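Local coordinates for protein sifA (Salmonella typhimurium, PDB 3CXB) that is required for endosomal tubulation and the formation of Salmonella-induced filaments in epithelial cells, and interacts with the host protein PLEKHM2, at residues Asp117-Glu122 against Met131-Asp136. Sequence-based numbering, arbitrary orientation.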
loop_
_atom_site.group_PDB
_atom_site.type_symbol
_atom_site.label_atom_id
_atom_site.label_comp_id
_atom_site.label_asym_id
_atom_site.label_seq_id
_atom_site.Cartn_x
_atom_site.Cartn_y
_atom_site.Cartn_z
ATOM N N ASP A 117 -15.972 3.465 -3.477
ATOM C CA ASP A 117 -16.375 2.064 -3.459
ATOM C C ASP A 117 -16.033 1.252 -4.694
ATOM O O ASP A 117 -16.131 0.031 -4.678
ATOM C CB ASP A 117 -17.876 1.976 -3.239
ATOM C CG ASP A 117 -18.221 1.237 -1.992
ATOM O OD1 ASP A 117 -19.417 1.229 -1.629
ATOM O OD2 ASP A 117 -17.288 0.663 -1.380
ATOM N N THR A 118 -15.637 1.929 -5.762
ATOM C CA THR A 118 -15.318 1.244 -7.002
ATOM C C THR A 118 -14.094 1.856 -7.643
ATOM O O THR A 118 -13.563 2.849 -7.173
ATOM C CB THR A 118 -16.457 1.386 -7.999
ATOM O OG1 THR A 118 -16.414 2.700 -8.580
ATOM C CG2 THR A 118 -17.794 1.196 -7.291
ATOM N N PHE A 119 -13.644 1.239 -8.718
ATOM C CA PHE A 119 -12.521 1.755 -9.462
ATOM C C PHE A 119 -12.668 1.216 -10.872
ATOM O O PHE A 119 -13.136 0.088 -11.068
ATOM C CB PHE A 119 -11.215 1.318 -8.813
ATOM C CG PHE A 119 -11.100 -0.149 -8.588
ATOM C CD1 PHE A 119 -10.572 -0.973 -9.572
ATOM C CD2 PHE A 119 -11.446 -0.702 -7.364
ATOM C CE1 PHE A 119 -10.372 -2.349 -9.346
ATOM C CE2 PHE A 119 -11.255 -2.069 -7.128
ATOM C CZ PHE A 119 -10.709 -2.896 -8.137
ATOM N N SER A 120 -12.309 2.027 -11.856
ATOM C CA SER A 120 -12.441 1.620 -13.242
ATOM C C SER A 120 -11.185 1.890 -14.032
ATOM O O SER A 120 -10.259 2.539 -13.551
ATOM C CB SER A 120 -13.600 2.370 -13.883
ATOM O OG SER A 120 -13.513 3.755 -13.585
ATOM N N CYS A 121 -11.163 1.398 -15.261
ATOM C CA CYS A 121 -10.023 1.610 -16.121
ATOM C C CYS A 121 -10.475 1.689 -17.563
ATOM O O CYS A 121 -11.271 0.857 -18.009
ATOM C CB CYS A 121 -9.018 0.470 -15.970
ATOM S SG CYS A 121 -7.502 0.747 -16.932
ATOM N N GLU A 122 -9.970 2.687 -18.286
ATOM C CA GLU A 122 -10.283 2.872 -19.705
ATOM C C GLU A 122 -9.018 2.705 -20.554
ATOM O O GLU A 122 -7.917 3.055 -20.130
ATOM C CB GLU A 122 -10.905 4.244 -19.944
ATOM C CG GLU A 122 -12.278 4.401 -19.329
ATOM C CD GLU A 122 -12.811 5.807 -19.455
ATOM O OE1 GLU A 122 -13.018 6.284 -20.598
ATOM O OE2 GLU A 122 -13.021 6.439 -18.397
ATOM N N MET A 131 -14.922 -2.314 -11.158
ATOM C CA MET A 131 -14.983 -3.302 -10.089
ATOM C C MET A 131 -15.496 -2.647 -8.818
ATOM O O MET A 131 -15.432 -1.421 -8.656
ATOM C CB MET A 131 -13.590 -3.897 -9.836
ATOM C CG MET A 131 -12.968 -4.575 -11.034
ATOM S SD MET A 131 -13.948 -5.993 -11.544
ATOM C CE MET A 131 -13.614 -7.162 -10.156
ATOM N N LYS A 132 -16.027 -3.450 -7.915
ATOM C CA LYS A 132 -16.501 -2.902 -6.668
ATOM C C LYS A 132 -15.848 -3.662 -5.547
ATOM O O LYS A 132 -16.082 -4.849 -5.398
ATOM C CB LYS A 132 -18.012 -3.029 -6.558
ATOM C CG LYS A 132 -18.504 -2.810 -5.144
ATOM C CD LYS A 132 -19.975 -2.495 -5.089
ATOM C CE LYS A 132 -20.261 -1.127 -5.671
ATOM N NZ LYS A 132 -21.664 -0.692 -5.340
ATOM N N ASP A 133 -15.009 -2.999 -4.767
ATOM C CA ASP A 133 -14.370 -3.686 -3.661
ATOM C C ASP A 133 -14.984 -3.186 -2.367
ATOM O O ASP A 133 -15.908 -2.381 -2.383
ATOM C CB ASP A 133 -12.849 -3.497 -3.704
ATOM C CG ASP A 133 -12.423 -2.047 -3.663
ATOM O OD1 ASP A 133 -13.238 -1.173 -4.014
ATOM O OD2 ASP A 133 -11.252 -1.789 -3.289
ATOM N N ARG A 134 -14.506 -3.663 -1.236
ATOM C CA ARG A 134 -15.123 -3.224 -0.005
ATOM C C ARG A 134 -14.171 -2.523 0.925
ATOM O O ARG A 134 -13.718 -3.087 1.911
ATOM C CB ARG A 134 -15.804 -4.416 0.681
ATOM C CG ARG A 134 -17.042 -4.877 -0.105
ATOM C CD ARG A 134 -17.649 -6.172 0.402
ATOM N NE ARG A 134 -18.682 -6.654 -0.516
ATOM C CZ ARG A 134 -19.363 -7.786 -0.361
ATOM N NH1 ARG A 134 -20.283 -8.135 -1.254
ATOM N NH2 ARG A 134 -19.128 -8.571 0.683
ATOM N N PRO A 135 -13.850 -1.265 0.610
ATOM C CA PRO A 135 -12.938 -0.465 1.426
ATOM C C PRO A 135 -13.558 -0.145 2.787
ATOM O O PRO A 135 -14.529 0.614 2.889
ATOM C CB PRO A 135 -12.729 0.776 0.572
ATOM C CG PRO A 135 -14.072 0.934 -0.099
ATOM C CD PRO A 135 -14.362 -0.485 -0.531
ATOM N N ASP A 136 -13.017 -0.767 3.824
ATOM C CA ASP A 136 -13.468 -0.546 5.183
ATOM C C ASP A 136 -12.342 -1.087 6.017
ATOM O O ASP A 136 -12.196 -2.298 6.172
ATOM C CB ASP A 136 -14.752 -1.303 5.515
ATOM C CG ASP A 136 -15.197 -1.080 6.969
ATOM O OD1 ASP A 136 -16.135 -1.756 7.449
ATOM O OD2 ASP A 136 -14.603 -0.211 7.644
#
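The open end of the β-hairpin formed by strands 118-123 and 126-132, the latter an outermost strand of its antiparallel sheet within this chain, illustrates how a strand pair places one aromatic side chain against its partner strand. F119 and M131 form a hydrogen-bonded pair: M131 N reaches F119 O at 3.0 Å, almost in line with the carbonyl (C=O...N angle 164°), and F119 N returns a bond to M131 O at 3.2 Å. The F119 side chain leaves CB with CG tucked between N and C (chi1 53°), which leans the ring across to the partner strand. CD2 and CE2 bring one edge to the D133 carboxylate, with CG of D133 3.7 Å from CE2 and the two planes nearly perpendicular. Beyond them, CE1 and CZ slide under M131 CB, which sits over the ring face in a CH-pi contact, 3.5 Å from CZ. On the other face of the sheet, T118 CG2 meets K132 CE at 3.8 Å. Past the paired strands, D133 N gives D117 O only a weak bond. R62, from helix 62-75, touches F119 and makes a salt bridge to D133 OD2, which probably offsets the carboxylate's charge and would help keep it ionised beside the acceptor D117 O, to which OD1 makes no hydrogen bond.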